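Local coordinates for uncharacterized protein (Pseudomonas aeruginosa, PDB 5BR9) that probably takes part in making the threonylcarbamoyladenosine (t6A) modification of tRNA, as a TsaB-type relative of the TsaD/Kae1 proteins with an ASKHA fold, at residues Leu107-Arg113 and Leu192-Asp198; Arg119-Asp125 and Phe169-Trp175; Pro154-Val159 and Tyr177-Gln183. Residue numbers count along the deposited sequence, not the author numbering.

Contact 1: Leu107-Arg113 and Leu192-Asp198; sequences LAQRAYR and LLPHAED
Helix 103-115 meets an extended run and the first turn of helix 196-208 through a mixed polar and apolar interface. Leu-107 to Arg-113 is continuously helical; Leu-192 to His-195 is extended. Leu-107 faces Pro-194 (CA-CA 5.2 Å) and Arg-110 faces Asp-198 (CA-CA 5.5 Å). His-195 is the N-cap of the second helix; its ND1 accepts from Glu-197 N at 3.1 Å. Arg-110, all-trans, donates from NH1 to the carbonyl Leu-193 O at 2.8 Å, while its NE is taken by Glu-114 in the next turn. Its guanidinium lies between Leu-192 CD1 on one face and His-195 CD2 on the other. Arg-113 (chi1 t, chi2 t, chi3 p) meets Asp-198 (chi1 m) side-on in a bidentate salt bridge: NE to OD1 at 2.5 Å and NH2 to OD2 at 2.8 Å, both nearly linear. Glu-197 OE1 lies over a face of the same guanidinium, a long salt bridge of 3.8 Å to Arg-113 NH1. The amide of Gln-109 turns away to the backbone of Gly-141 and Met-143. Leu-107 CD2 approaches Leu-192 CD2 (4.2 Å) and Pro-194 CD (4.1 Å); Ala-111 CB also packs on Leu-192 CD2 (4.2 Å). With His-195 stacked on Tyr-36 of the first sheet, the contact lies between the two halves of the ASKHA fold, which its chemistry joins by a bidentate ion pair and an arginine-held carbonyl.

Contact 2: Arg119-Asp125 and Phe169-Trp175; sequences RVAAAID and FGAGTGW
Small apolar side chains line the centre of this parallel strand pair, which belongs to the mixed five-stranded sheet of the second half of the ASKHA fold. Val-120, Ala-122 and Ala-171 share one face, with Val-120 CG1 3.8 Å from Ala-171 CB, and helix 103-115 packs against it. On the other face the indole of Trp-175 (chi1 m, chi2 97°) folds back over Gly-170, where a CB would clash with it; Ala-121 CB lies 3.7 Å from Trp-175 CZ2 and Ala-123 CB sits over the ring. The axes of strand segments 119-125 and 169-171 approach to 4.7 Å, with 28° between their directions, pairing Val-120 with Phe-169, Ala-121 with Gly-170 and Ala-122 with Ala-171. The backbone bonds are Phe-169 N to Arg-119 O (2.9 Å), Ala-121 N to Phe-169 O (2.8 Å), Ala-171 N to Ala-121 O (3.0 Å) and Ala-123 N to Ala-171 O (2.8 Å). Ala-121 O also accepts from Trp-175 NE1 at 3.0 Å. Gly-172 (phi 114°, psi 163°) must be glycine, since a CB would hit Ala-123 O; Gly-174, equally tight, opens its N to Ala-123 O at 2.8 Å in a 3-10 turn. At the polar edge Thr-173, chi1 p, receives Asp-125 N on OG1 at 3.1 Å.

Contact 3: Pro154-Val159 and Tyr177-Gln183; sequences PERVAV and YVERMPQ
Two irregular loops, each with a short 3-10 turn, come together beside the second sheet of the ASKHA fold: Pro-154 to Val-159 follows strand 142-152, and Tyr-177 to Gln-183 precedes strand 187-189. Pro-154 opens the first turn with its ring in the angle between Tyr-177 and Arg-180; Pro-154 CB is 3.8 Å from Tyr-177 CB, and its CG lies 3.6 Å from Arg-180 CZ over the guanidinium face. Its carbonyl O receives a CA-H...O contact from Met-181 CA at 3.5 Å. Glu-155, whose CA is 4.7 Å from that of Met-181, curls back (chi1 m, chi2 p) to the guanidinium edge, OE2 meeting Arg-180 NE at 2.8 Å and OE1 meeting Arg-180 NH2 at 3.2 Å. Asp-129 engages NH1 of this arginine, so it bridges two acidic residues. Past Arg-156 the chain leaves the turn and becomes extended. Val-157 CG2 packs on Met-181 CG (3.9 Å) and Pro-182 CD (4.2 Å), while Val-157 O accepts from Gln-183 NE2 at 3.1 Å. Ala-158 turns its own carbonyl to the indole of Trp-133, fixing the loop to strand 131-139. At Val-159 one water closes the contact, accepting from Val-159 N at 3.0 Å and donating to Gln-183 OE1 at 2.8 Å.

Overall arrangement
The three contacts run outward, their centres about 7, 13 and 22 Å from the centre of the chain. Contacts 1 and 2 have centres about 11 Å apart and touch where Leu-107 and Ala-111 of helix 103-115 rest on Ile-124 and Val-120 of the strand that follows. Contact 3, its centre about 11 Å from that of contact 2, meets the sheet's other face through Met-181 against Trp-175 and Val-159 against Ala-121; contacts 1 and 3 do not touch. In sequence, contact 1 spans the other two, whose segments alternate. The start of helix 196-208 borders strands 21-28 and 31-38 of the first sheet, so contact 1 links the two halves while contacts 2 and 3 build the second, consistent with a TsaB-type ASKHA protein.

Contact 1: Leu107-Arg113 and Leu192-Asp198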
loop_
_atom_site.group_PDB
_atom_site.type_symbol
_atom_site.label_atom_id
_atom_site.label_comp_id
_atom_site.label_asym_id
_atom_site.label_seq_id
_atom_site.Cartn_x
_atom_site.Cartn_y
_atom_site.Cartn_z
ATOM N N LEU A 107 -2.340 -9.626 -19.246
ATOM C CA LEU A 107 -3.431 -9.657 -20.223
ATOM C C LEU A 107 -3.061 -10.464 -21.464
ATOM O O LEU A 107 -3.878 -11.183 -22.007
ATOM C CB LEU A 107 -3.779 -8.253 -20.684
ATOM C CG LEU A 107 -4.705 -7.378 -19.872
ATOM C CD1 LEU A 107 -4.869 -6.063 -20.655
ATOM C CD2 LEU A 107 -6.024 -8.098 -19.665
ATOM N N ALA A 108 -1.845 -10.247 -21.953
ATOM C CA ALA A 108 -1.366 -10.906 -23.153
ATOM C C ALA A 108 -1.286 -12.405 -22.898
ATOM O O ALA A 108 -1.767 -13.198 -23.699
ATOM C CB ALA A 108 -0.018 -10.352 -23.559
ATOM N N GLN A 109 -0.710 -12.777 -21.756
ATOM C CA GLN A 109 -0.564 -14.177 -21.403
ATOM C C GLN A 109 -1.951 -14.799 -21.254
ATOM O O GLN A 109 -2.176 -15.940 -21.683
ATOM C CB GLN A 109 0.231 -14.355 -20.109
ATOM C CG GLN A 109 0.692 -15.797 -19.891
ATOM C CD GLN A 109 1.814 -16.167 -20.840
ATOM O OE1 GLN A 109 2.591 -15.309 -21.247
ATOM N NE2 GLN A 109 1.896 -17.436 -21.209
ATOM N N ARG A 110 -2.887 -14.053 -20.665
ATOM C CA ARG A 110 -4.251 -14.573 -20.538
ATOM C C ARG A 110 -4.930 -14.769 -21.889
ATOM O O ARG A 110 -5.582 -15.793 -22.125
ATOM C CB ARG A 110 -5.116 -13.656 -19.681
ATOM C CG ARG A 110 -6.550 -14.156 -19.562
ATOM C CD ARG A 110 -7.306 -13.467 -18.462
ATOM N NE ARG A 110 -8.616 -14.083 -18.262
ATOM C CZ ARG A 110 -9.530 -13.638 -17.407
ATOM N NH1 ARG A 110 -9.282 -12.569 -16.659
ATOM N NH2 ARG A 110 -10.689 -14.265 -17.298
ATOM N N ALA A 111 -4.762 -13.800 -22.785
ATOM C CA ALA A 111 -5.379 -13.907 -24.103
ATOM C C ALA A 111 -4.764 -15.087 -24.868
ATOM O O ALA A 111 -5.440 -15.777 -25.631
ATOM C CB ALA A 111 -5.234 -12.608 -24.873
ATOM N N TYR A 112 -3.472 -15.305 -24.659
ATOM C CA TYR A 112 -2.812 -16.446 -25.258
ATOM C C TYR A 112 -3.423 -17.749 -24.734
ATOM O O TYR A 112 -3.802 -18.618 -25.513
ATOM C CB TYR A 112 -1.312 -16.417 -24.981
ATOM C CG TYR A 112 -0.670 -17.747 -25.293
ATOM C CD1 TYR A 112 -0.616 -18.221 -26.606
ATOM C CD2 TYR A 112 -0.154 -18.555 -24.275
ATOM C CE1 TYR A 112 -0.051 -19.458 -26.901
ATOM C CE2 TYR A 112 0.417 -19.808 -24.567
ATOM C CZ TYR A 112 0.467 -20.241 -25.883
ATOM O OH TYR A 112 1.030 -21.458 -26.190
ATOM N N ARG A 113 -3.541 -17.868 -23.412
ATOM C CA ARG A 113 -4.081 -19.082 -22.812
ATOM C C ARG A 113 -5.529 -19.342 -23.229
ATOM O O ARG A 113 -5.913 -20.485 -23.493
ATOM C CB ARG A 113 -3.988 -19.019 -21.283
ATOM C CG ARG A 113 -4.603 -20.216 -20.572
ATOM C CD ARG A 113 -4.395 -20.137 -19.067
ATOM N NE ARG A 113 -4.904 -18.892 -18.478
ATOM C CZ ARG A 113 -6.180 -18.683 -18.169
ATOM N NH1 ARG A 113 -7.083 -19.628 -18.404
ATOM N NH2 ARG A 113 -6.553 -17.534 -17.621
ATOM N N LEU A 192 -11.625 -7.981 -21.078
ATOM C CA LEU A 192 -10.639 -8.873 -20.449
ATOM C C LEU A 192 -9.757 -8.169 -19.418
ATOM O O LEU A 192 -9.210 -7.084 -19.669
ATOM C CB LEU A 192 -9.741 -9.522 -21.506
ATOM C CG LEU A 192 -9.017 -10.771 -21.000
ATOM C CD1 LEU A 192 -10.006 -11.955 -20.824
ATOM C CD2 LEU A 192 -7.850 -11.118 -21.919
ATOM N N LEU A 193 -9.603 -8.824 -18.272
ATOM C CA LEU A 193 -8.877 -8.298 -17.128
ATOM C C LEU A 193 -7.690 -9.222 -16.785
ATOM O O LEU A 193 -7.647 -10.355 -17.244
ATOM C CB LEU A 193 -9.829 -8.159 -15.926
ATOM C CG LEU A 193 -11.026 -7.208 -16.086
ATOM C CD1 LEU A 193 -11.863 -7.150 -14.807
ATOM C CD2 LEU A 193 -10.551 -5.793 -16.476
ATOM N N PRO A 194 -6.701 -8.716 -16.025
ATOM C CA PRO A 194 -5.592 -9.541 -15.537
ATOM C C PRO A 194 -6.071 -10.683 -14.648
ATOM O O PRO A 194 -7.070 -10.540 -13.979
ATOM C CB PRO A 194 -4.747 -8.551 -14.732
ATOM C CG PRO A 194 -5.044 -7.244 -15.328
ATOM C CD PRO A 194 -6.494 -7.291 -15.701
ATOM N N HIS A 195 -5.358 -11.798 -14.653
ATOM C CA HIS A 195 -5.721 -12.968 -13.863
ATOM C C HIS A 195 -4.430 -13.519 -13.224
ATOM O O HIS A 195 -3.417 -13.706 -13.907
ATOM C CB HIS A 195 -6.402 -13.990 -14.765
ATOM C CG HIS A 195 -7.139 -15.068 -14.046
ATOM N ND1 HIS A 195 -6.531 -15.917 -13.146
ATOM C CD2 HIS A 195 -8.422 -15.485 -14.149
ATOM C CE1 HIS A 195 -7.422 -16.779 -12.688
ATOM N NE2 HIS A 195 -8.574 -16.544 -13.289
ATOM N N ALA A 196 -4.448 -13.745 -11.916
ATOM C CA ALA A 196 -3.256 -14.209 -11.205
ATOM C C ALA A 196 -2.696 -15.514 -11.779
ATOM O O ALA A 196 -1.490 -15.774 -11.692
ATOM C CB ALA A 196 -3.560 -14.375 -9.734
ATOM N N GLU A 197 -3.562 -16.333 -12.365
ATOM C CA GLU A 197 -3.109 -17.570 -13.011
ATOM C C GLU A 197 -2.075 -17.288 -14.111
ATOM O O GLU A 197 -1.076 -18.000 -14.259
ATOM C CB GLU A 197 -4.288 -18.343 -13.592
ATOM C CG GLU A 197 -3.857 -19.565 -14.385
ATOM C CD GLU A 197 -5.017 -20.387 -14.909
ATOM O OE1 GLU A 197 -6.186 -20.007 -14.680
ATOM O OE2 GLU A 197 -4.753 -21.422 -15.553
ATOM N N ASP A 198 -2.316 -16.240 -14.886
ATOM C CA ASP A 198 -1.410 -15.896 -15.977
ATOM C C ASP A 198 -0.227 -15.073 -15.468
ATOM O O ASP A 198 0.882 -15.160 -16.015
ATOM C CB ASP A 198 -2.189 -15.176 -17.075
ATOM C CG ASP A 198 -3.393 -15.988 -17.526
ATOM O OD1 ASP A 198 -3.191 -17.056 -18.157
ATOM O OD2 ASP A 198 -4.535 -15.589 -17.208
#

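Contact 2: Arg119-Asp125 and Phe169-Trp175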
loop_
_atom_site.group_PDB
_atom_site.type_symbol
_atom_site.label_atom_id
_atom_site.label_comp_id
_atom_site.label_asym_id
_atom_site.label_seq_id
_atom_site.Cartn_x
_atom_site.Cartn_y
_atom_site.Cartn_z
ATOM N N ARG A 119 -0.011 -13.318 -30.889
ATOM C CA ARG A 119 0.319 -11.905 -30.957
ATOM C C ARG A 119 -0.839 -11.107 -30.377
ATOM O O ARG A 119 -1.970 -11.182 -30.863
ATOM C CB ARG A 119 0.631 -11.487 -32.397
ATOM C CG ARG A 119 1.753 -12.339 -32.992
ATOM C CD ARG A 119 2.536 -11.658 -34.090
ATOM N NE ARG A 119 1.903 -11.789 -35.391
ATOM C CZ ARG A 119 2.531 -11.612 -36.550
ATOM N NH1 ARG A 119 1.867 -11.752 -37.693
ATOM N NH2 ARG A 119 3.825 -11.315 -36.569
ATOM N N VAL A 120 -0.552 -10.349 -29.324
ATOM C CA VAL A 120 -1.594 -9.606 -28.619
ATOM C C VAL A 120 -1.182 -8.160 -28.418
ATOM O O VAL A 120 -0.086 -7.865 -27.941
ATOM C CB VAL A 120 -1.935 -10.241 -27.258
ATOM C CG1 VAL A 120 -2.910 -9.338 -26.499
ATOM C CG2 VAL A 120 -2.545 -11.629 -27.441
ATOM N N ALA A 121 -2.053 -7.256 -28.830
ATOM C CA ALA A 121 -1.898 -5.857 -28.475
ATOM C C ALA A 121 -2.740 -5.620 -27.211
ATOM O O ALA A 121 -3.961 -5.673 -27.251
ATOM C CB ALA A 121 -2.331 -4.941 -29.639
ATOM N N ALA A 122 -2.075 -5.426 -26.081
ATOM C CA ALA A 122 -2.762 -5.181 -24.824
ATOM C C ALA A 122 -2.972 -3.683 -24.626
ATOM O O ALA A 122 -2.062 -2.889 -24.829
ATOM C CB ALA A 122 -1.983 -5.780 -23.676
ATOM N N ALA A 123 -4.187 -3.304 -24.258
ATOM C CA ALA A 123 -4.507 -1.910 -24.004
ATOM C C ALA A 123 -5.380 -1.806 -22.774
ATOM O O ALA A 123 -6.426 -2.444 -22.701
ATOM C CB ALA A 123 -5.218 -1.264 -25.222
ATOM N N ILE A 124 -4.932 -0.996 -21.819
ATOM C CA ILE A 124 -5.641 -0.756 -20.569
ATOM C C ILE A 124 -5.980 0.720 -20.482
ATOM O O ILE A 124 -5.117 1.575 -20.685
ATOM C CB ILE A 124 -4.799 -1.212 -19.349
ATOM C CG1 ILE A 124 -4.618 -2.736 -19.364
ATOM C CG2 ILE A 124 -5.440 -0.733 -18.054
ATOM C CD1 ILE A 124 -3.652 -3.255 -18.301
ATOM N N ASP A 125 -7.226 1.017 -20.152
ATOM C CA ASP A 125 -7.677 2.388 -20.073
ATOM C C ASP A 125 -6.831 3.135 -19.060
ATOM O O ASP A 125 -6.565 2.630 -17.985
ATOM C CB ASP A 125 -9.144 2.479 -19.658
ATOM C CG ASP A 125 -9.707 3.869 -19.859
ATOM O OD1 ASP A 125 -10.744 4.206 -19.265
ATOM O OD2 ASP A 125 -9.073 4.655 -20.583
ATOM N N PHE A 169 -4.457 -10.078 -31.802
ATOM C CA PHE A 169 -5.676 -9.967 -31.006
ATOM C C PHE A 169 -5.580 -8.750 -30.092
ATOM O O PHE A 169 -4.512 -8.453 -29.553
ATOM C CB PHE A 169 -5.862 -11.277 -30.206
ATOM C CG PHE A 169 -7.101 -11.336 -29.321
ATOM C CD1 PHE A 169 -8.315 -11.777 -29.828
ATOM C CD2 PHE A 169 -7.021 -11.027 -27.966
ATOM C CE1 PHE A 169 -9.442 -11.862 -29.018
ATOM C CE2 PHE A 169 -8.140 -11.122 -27.143
ATOM C CZ PHE A 169 -9.359 -11.536 -27.670
ATOM N N GLY A 170 -6.696 -8.065 -29.894
ATOM C CA GLY A 170 -6.733 -6.930 -28.981
ATOM C C GLY A 170 -7.341 -7.310 -27.632
ATOM O O GLY A 170 -8.467 -7.825 -27.533
ATOM N N ALA A 171 -6.583 -7.063 -26.578
ATOM C CA ALA A 171 -7.017 -7.419 -25.238
ATOM C C ALA A 171 -6.986 -6.224 -24.307
ATOM O O ALA A 171 -6.011 -5.478 -24.280
ATOM C CB ALA A 171 -6.148 -8.519 -24.677
ATOM N N GLY A 172 -8.055 -6.062 -23.535
ATOM C CA GLY A 172 -8.088 -5.087 -22.457
ATOM C C GLY A 172 -9.061 -3.936 -22.631
ATOM O O GLY A 172 -9.516 -3.641 -23.752
ATOM N N THR A 173 -9.348 -3.267 -21.516
ATOM C CA THR A 173 -10.358 -2.208 -21.480
ATOM C C THR A 173 -9.990 -0.998 -22.334
ATOM O O THR A 173 -10.850 -0.172 -22.651
ATOM C CB THR A 173 -10.587 -1.705 -20.047
ATOM O OG1 THR A 173 -9.358 -1.165 -19.539
ATOM C CG2 THR A 173 -11.067 -2.851 -19.124
ATOM N N GLY A 174 -8.711 -0.885 -22.687
ATOM C CA GLY A 174 -8.249 0.172 -23.578
ATOM C C GLY A 174 -8.889 0.086 -24.957
ATOM O O GLY A 174 -8.947 1.068 -25.696
ATOM N N TRP A 175 -9.374 -1.099 -25.307
ATOM C CA TRP A 175 -9.970 -1.315 -26.607
ATOM C C TRP A 175 -11.359 -0.707 -26.713
ATOM O O TRP A 175 -11.946 -0.711 -27.797
ATOM C CB TRP A 175 -9.971 -2.813 -26.938
ATOM C CG TRP A 175 -8.567 -3.221 -27.311
ATOM C CD1 TRP A 175 -7.627 -3.793 -26.495
ATOM C CD2 TRP A 175 -7.924 -3.007 -28.574
ATOM N NE1 TRP A 175 -6.447 -3.966 -27.179
ATOM C CE2 TRP A 175 -6.601 -3.487 -28.457
ATOM C CE3 TRP A 175 -8.336 -2.455 -29.793
ATOM C CZ2 TRP A 175 -5.693 -3.442 -29.517
ATOM C CZ3 TRP A 175 -7.432 -2.421 -30.855
ATOM C CH2 TRP A 175 -6.125 -2.906 -30.703
#

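Contact 3: Pro154-Val159 and Tyr177-Gln183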
loop_
_atom_site.group_PDB
_atom_site.type_symbol
_atom_site.label_atom_id
_atom_site.label_comp_id
_atom_site.label_asym_id
_atom_site.label_seq_id
_atom_site.Cartn_x
_atom_site.Cartn_y
_atom_site.Cartn_z
ATOM N N PRO A 154 -5.200 7.226 -28.078
ATOM C CA PRO A 154 -5.509 6.059 -28.907
ATOM C C PRO A 154 -5.113 6.248 -30.381
ATOM O O PRO A 154 -4.746 5.269 -31.046
ATOM C CB PRO A 154 -7.025 5.909 -28.740
ATOM C CG PRO A 154 -7.497 7.264 -28.262
ATOM C CD PRO A 154 -6.387 7.772 -27.405
ATOM N N GLU A 155 -5.135 7.493 -30.849
ATOM C CA GLU A 155 -4.747 7.853 -32.218
ATOM C C GLU A 155 -3.303 7.513 -32.572
ATOM O O GLU A 155 -2.923 7.539 -33.740
ATOM C CB GLU A 155 -4.952 9.366 -32.456
ATOM C CG GLU A 155 -6.399 9.790 -32.622
ATOM C CD GLU A 155 -7.137 9.956 -31.293
ATOM O OE1 GLU A 155 -6.513 9.757 -30.220
ATOM O OE2 GLU A 155 -8.345 10.289 -31.329
ATOM N N ARG A 156 -2.479 7.244 -31.568
ATOM C CA ARG A 156 -1.067 7.091 -31.833
ATOM C C ARG A 156 -0.565 5.676 -31.596
ATOM O O ARG A 156 0.595 5.409 -31.898
ATOM C CB ARG A 156 -0.265 8.083 -30.996
ATOM C CG ARG A 156 -0.429 9.538 -31.443
ATOM C CD ARG A 156 0.391 10.475 -30.574
ATOM N NE ARG A 156 1.822 10.199 -30.676
ATOM C CZ ARG A 156 2.682 10.322 -29.667
ATOM N NH1 ARG A 156 2.250 10.708 -28.469
ATOM N NH2 ARG A 156 3.970 10.046 -29.851
ATOM N N VAL A 157 -1.414 4.772 -31.087
ATOM C CA VAL A 157 -0.934 3.420 -30.783
ATOM C C VAL A 157 -0.579 2.700 -32.080
ATOM O O VAL A 157 -1.207 2.924 -33.126
ATOM C CB VAL A 157 -1.942 2.563 -29.958
ATOM C CG1 VAL A 157 -2.280 3.222 -28.628
ATOM C CG2 VAL A 157 -3.181 2.220 -30.759
ATOM N N ALA A 158 0.431 1.833 -31.998
ATOM C CA ALA A 158 0.911 1.099 -33.169
ATOM C C ALA A 158 1.396 -0.302 -32.795
ATOM O O ALA A 158 1.839 -0.536 -31.667
ATOM C CB ALA A 158 2.033 1.894 -33.860
ATOM N N VAL A 159 1.312 -1.226 -33.748
ATOM C CA VAL A 159 1.769 -2.602 -33.536
ATOM C C VAL A 159 3.110 -2.796 -34.266
ATOM O O VAL A 159 3.358 -2.137 -35.284
ATOM C CB VAL A 159 0.714 -3.617 -34.014
ATOM C CG1 VAL A 159 -0.557 -3.504 -33.181
ATOM C CG2 VAL A 159 0.425 -3.446 -35.504
ATOM N N TYR A 177 -11.533 2.231 -26.882
ATOM C CA TYR A 177 -11.185 3.330 -27.784
ATOM C C TYR A 177 -10.833 2.877 -29.216
ATOM O O TYR A 177 -10.197 3.619 -29.961
ATOM C CB TYR A 177 -9.997 4.130 -27.228
ATOM C CG TYR A 177 -10.234 4.900 -25.947
ATOM C CD1 TYR A 177 -10.549 6.252 -25.985
ATOM C CD2 TYR A 177 -10.129 4.287 -24.702
ATOM C CE1 TYR A 177 -10.757 6.967 -24.839
ATOM C CE2 TYR A 177 -10.342 4.996 -23.547
ATOM C CZ TYR A 177 -10.653 6.341 -23.619
ATOM O OH TYR A 177 -10.866 7.069 -22.471
ATOM N N VAL A 178 -11.247 1.676 -29.605
ATOM C CA VAL A 178 -10.835 1.111 -30.892
ATOM C C VAL A 178 -11.184 2.015 -32.107
ATOM O O VAL A 178 -10.398 2.122 -33.059
ATOM C CB VAL A 178 -11.426 -0.320 -31.070
ATOM C CG1 VAL A 178 -12.961 -0.307 -31.036
ATOM C CG2 VAL A 178 -10.898 -0.959 -32.334
ATOM N N GLU A 179 -12.327 2.694 -32.065
ATOM C CA GLU A 179 -12.781 3.469 -33.224
ATOM C C GLU A 179 -11.882 4.678 -33.468
ATOM O O GLU A 179 -11.957 5.288 -34.529
ATOM C CB GLU A 179 -14.239 3.911 -33.046
ATOM C CG GLU A 179 -15.201 2.731 -33.039
ATOM C CD GLU A 179 -16.659 3.128 -33.174
ATOM O OE1 GLU A 179 -16.948 4.342 -33.213
ATOM O OE2 GLU A 179 -17.520 2.214 -33.204
ATOM N N ARG A 180 -11.031 5.008 -32.492
ATOM C CA ARG A 180 -10.088 6.127 -32.605
ATOM C C ARG A 180 -8.641 5.704 -32.911
ATOM O O ARG A 180 -7.758 6.551 -33.074
ATOM C CB ARG A 180 -10.103 6.955 -31.313
ATOM C CG ARG A 180 -11.356 7.826 -31.153
ATOM C CD ARG A 180 -11.405 8.509 -29.779
ATOM N NE ARG A 180 -10.216 9.322 -29.523
ATOM C CZ ARG A 180 -9.946 9.911 -28.361
ATOM N NH1 ARG A 180 -10.781 9.779 -27.337
ATOM N NH2 ARG A 180 -8.836 10.628 -28.217
ATOM N N MET A 181 -8.388 4.402 -32.962
ATOM C CA MET A 181 -7.045 3.885 -33.228
ATOM C C MET A 181 -6.764 3.831 -34.741
ATOM O O MET A 181 -7.692 3.704 -35.535
ATOM C CB MET A 181 -6.894 2.491 -32.598
ATOM C CG MET A 181 -7.053 2.489 -31.090
ATOM S SD MET A 181 -6.931 0.830 -30.402
ATOM C CE MET A 181 -6.809 1.143 -28.627
ATOM N N PRO A 182 -5.484 3.919 -35.145
ATOM C CA PRO A 182 -5.172 3.891 -36.585
ATOM C C PRO A 182 -5.251 2.501 -37.226
ATOM O O PRO A 182 -5.161 2.408 -38.443
ATOM C CB PRO A 182 -3.734 4.419 -36.644
ATOM C CG PRO A 182 -3.161 4.062 -35.319
ATOM C CD PRO A 182 -4.283 4.151 -34.323
ATOM N N GLN A 183 -5.383 1.448 -36.422
ATOM C CA GLN A 183 -5.684 0.119 -36.949
ATOM C C GLN A 183 -6.478 -0.658 -35.910
ATOM O O GLN A 183 -6.554 -0.244 -34.752
ATOM C CB GLN A 183 -4.400 -0.643 -37.328
ATOM C CG GLN A 183 -3.502 -0.996 -36.151
ATOM C CD GLN A 183 -2.642 0.163 -35.675
ATOM O OE1 GLN A 183 -1.983 0.820 -36.476
ATOM N NE2 GLN A 183 -2.632 0.407 -34.361
HETATM O O HOH W 1 0.733 0.233 -36.307
#